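Local atomic coordinates of pyruvate kinase (Toxoplasma gondii, PDB entry 3GG8), a protein that catalyses the last step of glycolysis, transferring the phosphoryl group of phosphoenolpyruvate to ADP to give pyruvate and ATP. Residues A97-K103 against C222-S228; K210-L214 against Y238-L243. All blocks are in the same frame, centred on the assembly; numbering follows the deposited sequence. Where two conformers were deposited one is given.

Contact 1: A97-K103 against C222-S228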
loop_
_atom_site.group_PDB
_atom_site.type_symbol
_atom_site.label_atom_id
_atom_site.label_comp_id
_atom_site.label_asym_id
_atom_site.label_seq_id
_atom_site.Cartn_x
_atom_site.Cartn_y
_atom_site.Cartn_z
ATOM N N ALA C 97 14.626 38.104 -4.353
ATOM C CA ALA C 97 13.584 38.511 -5.296
ATOM C C ALA C 97 12.862 39.718 -4.732
ATOM O O ALA C 97 12.820 39.921 -3.515
ATOM C CB ALA C 97 12.615 37.377 -5.569
ATOM N N ILE C 98 12.309 40.518 -5.635
ATOM C CA ILE C 98 11.538 41.706 -5.282
ATOM C C ILE C 98 10.080 41.505 -5.714
ATOM O O ILE C 98 9.801 41.167 -6.863
ATOM C CB ILE C 98 12.177 42.975 -5.886
ATOM C CG1 ILE C 98 13.612 43.136 -5.349
ATOM C CG2 ILE C 98 11.344 44.214 -5.569
ATOM C CD1 ILE C 98 14.405 44.252 -6.020
ATOM N N LEU C 99 9.176 41.641 -4.741
ATOM C CA LEU C 99 7.743 41.471 -4.927
ATOM C C LEU C 99 7.031 42.826 -4.741
ATOM O O LEU C 99 7.156 43.435 -3.677
ATOM C CB LEU C 99 7.238 40.415 -3.909
ATOM C CG LEU C 99 5.759 39.982 -3.810
ATOM C CD1 LEU C 99 5.610 38.459 -3.726
ATOM C CD2 LEU C 99 5.042 40.616 -2.619
ATOM N N LEU C 100 6.329 43.312 -5.779
ATOM C CA LEU C 100 5.435 44.474 -5.649
ATOM C C LEU C 100 4.049 44.007 -5.171
ATOM O O LEU C 100 3.421 43.169 -5.814
ATOM C CB LEU C 100 5.309 45.198 -6.992
ATOM C CG LEU C 100 4.634 46.569 -7.123
ATOM C CD1 LEU C 100 4.931 47.141 -8.490
ATOM C CD2 LEU C 100 3.122 46.524 -6.914
ATOM N N ASP C 101 3.590 44.524 -4.037
ATOM C CA ASP C 101 2.269 44.170 -3.491
ATOM C C ASP C 101 1.320 45.354 -3.692
ATOM O O ASP C 101 1.473 46.396 -3.059
ATOM C CB ASP C 101 2.381 43.783 -2.006
ATOM C CG ASP C 101 1.058 43.273 -1.413
ATOM O OD1 ASP C 101 -0.029 43.767 -1.816
ATOM O OD2 ASP C 101 1.096 42.385 -0.520
ATOM N N THR C 102 0.344 45.193 -4.581
ATOM C CA THR C 102 -0.493 46.319 -4.995
ATOM C C THR C 102 -1.417 46.812 -3.855
ATOM O O THR C 102 -1.747 46.056 -2.909
ATOM C CB THR C 102 -1.317 45.997 -6.273
ATOM O OG1 THR C 102 -2.213 44.929 -5.997
ATOM C CG2 THR C 102 -0.412 45.594 -7.456
ATOM N N LYS C 103 -1.796 48.088 -3.934
ATOM C CA LYS C 103 -2.784 48.650 -3.023
ATOM C C LYS C 103 -4.143 47.981 -3.249
ATOM O O LYS C 103 -4.730 47.407 -2.320
ATOM C CB LYS C 103 -2.899 50.156 -3.230
ATOM C CG LYS C 103 -3.794 50.889 -2.245
ATOM C CD LYS C 103 -3.899 52.320 -2.674
ATOM C CE LYS C 103 -4.847 53.126 -1.815
ATOM N NZ LYS C 103 -4.071 53.699 -0.697
ATOM N N CYS C 222 11.178 44.372 -10.517
ATOM C CA CYS C 222 10.370 43.517 -9.642
ATOM C C CYS C 222 10.175 42.166 -10.344
ATOM O O CYS C 222 9.991 42.119 -11.563
ATOM C CB CYS C 222 9.033 44.169 -9.327
ATOM S SG CYS C 222 9.203 45.704 -8.410
ATOM N N ASN C 223 10.270 41.081 -9.578
ATOM C CA ASN C 223 10.160 39.737 -10.145
ATOM C C ASN C 223 8.761 39.164 -9.991
ATOM O O ASN C 223 8.366 38.279 -10.744
ATOM C CB ASN C 223 11.194 38.779 -9.533
ATOM C CG ASN C 223 12.567 39.409 -9.422
ATOM O OD1 ASN C 223 12.992 39.804 -8.332
ATOM N ND2 ASN C 223 13.259 39.530 -10.555
ATOM N N PHE C 224 8.026 39.668 -9.002
ATOM C CA PHE C 224 6.667 39.240 -8.756
ATOM C C PHE C 224 5.752 40.438 -8.569
ATOM O O PHE C 224 6.170 41.477 -8.047
ATOM C CB PHE C 224 6.575 38.403 -7.469
ATOM C CG PHE C 224 7.315 37.092 -7.506
ATOM C CD1 PHE C 224 6.662 35.915 -7.914
ATOM C CD2 PHE C 224 8.637 37.008 -7.062
ATOM C CE1 PHE C 224 7.324 34.677 -7.918
ATOM C CE2 PHE C 224 9.315 35.774 -7.067
ATOM C CZ PHE C 224 8.649 34.606 -7.492
ATOM N N ILE C 225 4.492 40.273 -8.973
ATOM C CA ILE C 225 3.409 41.136 -8.523
ATOM C C ILE C 225 2.502 40.314 -7.598
ATOM O O ILE C 225 2.025 39.243 -7.968
ATOM C CB ILE C 225 2.561 41.708 -9.691
ATOM C CG1 ILE C 225 3.428 42.334 -10.804
ATOM C CG2 ILE C 225 1.496 42.684 -9.178
ATOM C CD1 ILE C 225 4.181 43.626 -10.458
ATOM N N ALA C 226 2.299 40.801 -6.385
ATOM C CA ALA C 226 1.274 40.251 -5.515
ATOM C C ALA C 226 0.096 41.200 -5.634
ATOM O O ALA C 226 0.240 42.385 -5.372
ATOM C CB ALA C 226 1.759 40.157 -4.069
ATOM N N ALA C 227 -1.053 40.692 -6.078
ATOM C CA ALA C 227 -2.188 41.549 -6.388
ATOM C C ALA C 227 -3.209 41.412 -5.262
ATOM O O ALA C 227 -3.772 40.348 -5.054
ATOM C CB ALA C 227 -2.792 41.153 -7.717
ATOM N N SER C 228 -3.445 42.496 -4.534
ATOM C CA SER C 228 -4.367 42.427 -3.406
ATOM C C SER C 228 -5.799 42.149 -3.851
ATOM O O SER C 228 -6.206 42.558 -4.944
ATOM C CB SER C 228 -4.275 43.708 -2.572
ATOM O OG SER C 228 -2.997 43.769 -1.972
#
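Leu-99 shares a sheet face with Phe-224 and Ala-226 and divides its two methyls between them: CD2 meets Ala-226 CB at 3.6 Å, while CD1 reaches Phe-224 CB. Ala-97 CB touches the Phe-224 ring at its edge, in the ring plane. The other face of the sheet carries Leu-100 and Ile-225, which lie side by side and point the same way, with Leu-100 CB 4.0 Å from Ile-225 CD1. The two backbones are joined by a parallel ladder, documented by Leu-100 N to Phe-224 O (2.9 Å) and Ala-226 N to Leu-100 O (2.7 Å). Both ends are closed by side chains. At the start, Asn-223 OD1 accepts Ile-98 N at 2.9 Å, nearly straight (169°), and Ile-98 O takes two donors, Asn-223 N and Phe-224 N. At the far end, Thr-102 OG1, set between its backbone N and carbonyl carbon (chi1 63°), accepts Ser-228 N at 3.1 Å, and Ser-228 OG donates back to Thr-102 O at 2.8 Å. Asp-101 OD2 forms salt bridges with Arg-66 and Lys-255. Strands 97-101 and 224-227 are the third and fourth of a closed parallel eight-stranded barrel, the TIM-barrel fold.

Contact 2: K210-L214 against Y238-L243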
loop_
_atom_site.group_PDB
_atom_site.type_symbol
_atom_site.label_atom_id
_atom_site.label_comp_id
_atom_site.label_asym_id
_atom_site.label_seq_id
_atom_site.Cartn_x
_atom_site.Cartn_y
_atom_site.Cartn_z
ATOM N N LYS C 210 -2.355 49.873 -11.950
ATOM C CA LYS C 210 -1.820 49.765 -13.294
ATOM C C LYS C 210 -0.523 50.577 -13.442
ATOM O O LYS C 210 0.454 50.088 -14.006
ATOM C CB LYS C 210 -2.873 50.184 -14.346
ATOM C CG LYS C 210 -2.310 50.279 -15.770
ATOM C CD LYS C 210 -3.340 50.106 -16.861
ATOM C CE LYS C 210 -3.606 51.422 -17.559
ATOM N NZ LYS C 210 -4.087 51.243 -18.974
ATOM N N HIS C 211 -0.519 51.804 -12.928
ATOM C CA HIS C 211 0.663 52.679 -12.956
ATOM C C HIS C 211 1.840 52.067 -12.170
ATOM O O HIS C 211 3.001 52.071 -12.631
ATOM C CB HIS C 211 0.273 54.062 -12.410
ATOM C CG HIS C 211 1.417 55.024 -12.278
ATOM N ND1 HIS C 211 2.131 55.492 -13.362
ATOM C CD2 HIS C 211 1.937 55.639 -11.192
ATOM C CE1 HIS C 211 3.057 56.335 -12.941
ATOM N NE2 HIS C 211 2.955 56.449 -11.629
ATOM N N ASP C 212 1.533 51.523 -10.998
ATOM C CA ASP C 212 2.532 50.855 -10.182
ATOM C C ASP C 212 3.117 49.614 -10.849
ATOM O O ASP C 212 4.311 49.367 -10.755
ATOM C CB ASP C 212 1.936 50.495 -8.830
ATOM C CG ASP C 212 1.504 51.723 -8.034
ATOM O OD1 ASP C 212 2.022 52.824 -8.291
ATOM O OD2 ASP C 212 0.658 51.574 -7.135
ATOM N N ILE C 213 2.288 48.829 -11.525
ATOM C CA ILE C 213 2.783 47.639 -12.226
ATOM C C ILE C 213 3.656 47.988 -13.444
ATOM O O ILE C 213 4.752 47.432 -13.615
ATOM C CB ILE C 213 1.617 46.711 -12.651
ATOM C CG1 ILE C 213 1.035 46.012 -11.412
ATOM C CG2 ILE C 213 2.070 45.693 -13.723
ATOM C CD1 ILE C 213 -0.390 45.464 -11.615
ATOM N N LEU C 214 3.174 48.910 -14.268
ATOM C CA LEU C 214 3.831 49.220 -15.533
ATOM C C LEU C 214 5.005 50.182 -15.371
ATOM O O LEU C 214 6.049 49.983 -15.984
ATOM C CB LEU C 214 2.834 49.799 -16.548
ATOM C CG LEU C 214 1.616 48.995 -17.037
ATOM C CD1 LEU C 214 0.748 49.880 -17.959
ATOM C CD2 LEU C 214 2.013 47.708 -17.773
ATOM N N TYR C 238 -6.034 39.659 -16.663
ATOM C CA TYR C 238 -5.918 41.090 -16.888
ATOM C C TYR C 238 -4.510 41.598 -16.606
ATOM O O TYR C 238 -3.940 42.320 -17.427
ATOM C CB TYR C 238 -6.969 41.867 -16.074
ATOM C CG TYR C 238 -6.829 43.352 -16.250
ATOM C CD1 TYR C 238 -7.020 43.945 -17.498
ATOM C CD2 TYR C 238 -6.469 44.162 -15.184
ATOM C CE1 TYR C 238 -6.863 45.319 -17.671
ATOM C CE2 TYR C 238 -6.313 45.526 -15.341
ATOM C CZ TYR C 238 -6.503 46.100 -16.579
ATOM O OH TYR C 238 -6.342 47.460 -16.728
ATOM N N ILE C 239 -3.943 41.204 -15.456
ATOM C CA ILE C 239 -2.560 41.555 -15.140
ATOM C C ILE C 239 -1.553 40.983 -16.162
ATOM O O ILE C 239 -0.624 41.688 -16.576
ATOM C CB ILE C 239 -2.152 41.153 -13.719
ATOM C CG1 ILE C 239 -3.091 41.796 -12.696
ATOM C CG2 ILE C 239 -0.694 41.572 -13.458
ATOM C CD1 ILE C 239 -3.258 41.016 -11.434
ATOM N N ARG C 240 -1.748 39.722 -16.565
ATOM C CA ARG C 240 -0.862 39.092 -17.538
ATOM C C ARG C 240 -0.834 39.827 -18.881
ATOM O O ARG C 240 0.234 39.990 -19.479
ATOM C CB ARG C 240 -1.221 37.623 -17.738
ATOM C CG ARG C 240 -0.260 36.888 -18.649
ATOM C CD ARG C 240 -0.349 35.396 -18.461
ATOM N NE ARG C 240 0.223 34.957 -17.188
ATOM C CZ ARG C 240 -0.473 34.385 -16.214
ATOM N NH1 ARG C 240 0.143 34.006 -15.101
ATOM N NH2 ARG C 240 -1.783 34.183 -16.362
ATOM N N GLY C 241 -1.991 40.283 -19.349
ATOM C CA GLY C 241 -2.056 41.038 -20.598
ATOM C C GLY C 241 -1.469 42.425 -20.430
ATOM O O GLY C 241 -0.851 42.975 -21.350
ATOM N N LEU C 242 -1.677 42.993 -19.244
ATOM C CA LEU C 242 -1.091 44.272 -18.852
ATOM C C LEU C 242 0.427 44.198 -18.896
ATOM O O LEU C 242 1.069 45.073 -19.471
ATOM C CB LEU C 242 -1.535 44.616 -17.439
ATOM C CG LEU C 242 -1.917 46.013 -16.997
ATOM C CD1 LEU C 242 -2.968 46.607 -17.948
ATOM C CD2 LEU C 242 -2.438 45.929 -15.565
ATOM N N LEU C 243 0.981 43.143 -18.295
ATOM C CA LEU C 243 2.425 42.944 -18.194
ATOM C C LEU C 243 3.095 42.863 -19.580
ATOM O O LEU C 243 4.189 43.405 -19.797
ATOM C CB LEU C 243 2.728 41.693 -17.362
ATOM C CG LEU C 243 2.653 41.822 -15.828
ATOM C CD1 LEU C 243 2.684 40.475 -15.141
ATOM C CD2 LEU C 243 3.783 42.727 -15.273
#
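Ile-213 points toward helix 233-243, and its CG2 branch, anti to the backbone N, meets Leu-243 CD2 at 3.8 Å, the two side chains crossing at about a right angle. Its CD1 lies 4.3 Å from Ile-239 CG2 and 4.5 Å from Leu-242 CD2. Ile-213, Ile-239 and Leu-243 are all buried. Leu-242 has more of its surface buried by the other helix than any other residue here and bridges to the solvent side, where its CD1 packs on Lys-210 CD at 3.7 Å. That side differs in exposure, its individual contacts being as close as the inner ones. The lysine chain bends at its third torsion (109°), and its methylene CD lies 4.0 Å from the OH of the exposed Tyr-238. Leu-214, partly exposed, sets CD2 3.3 Å from Leu-242 O. No hydrogen bond crosses the interface. The segment axes stay 10.7 Å apart at an angle of 50°, and 292 Å² is buried, mainly by side chains, with Leu-214 CD2 on Leu-242 O the exception. Ile-213 and Ile-239 also rest on strand 224-227. Two neighbouring helices packed over the strand that separates them in sequence form part of the outer helical layer of a TIM barrel.

The two contacts belong to one sector of the barrel, their centres 11 Å apart, with contact 1 in the strand wall and contact 2 in the helical layer outside it. Along the chain their segments alternate: strand 97-101, helix 207-217, strand 224-227, helix 233-243. Helix 207-217 is thus followed by the strand it covers, and that strand by the second helix. The layers touch directly, as Leu-100 CD1 to Asp-212 O (3.2 Å) and Thr-102 CG2 to Ile-213 CD1 (4.2 Å) attest. After strand 97-101 the chain makes a long excursion through a separate mixed sheet, then returns through helix 207-217 and lays strand 224-227 beside strand 97-101, consistent with an inserted domain.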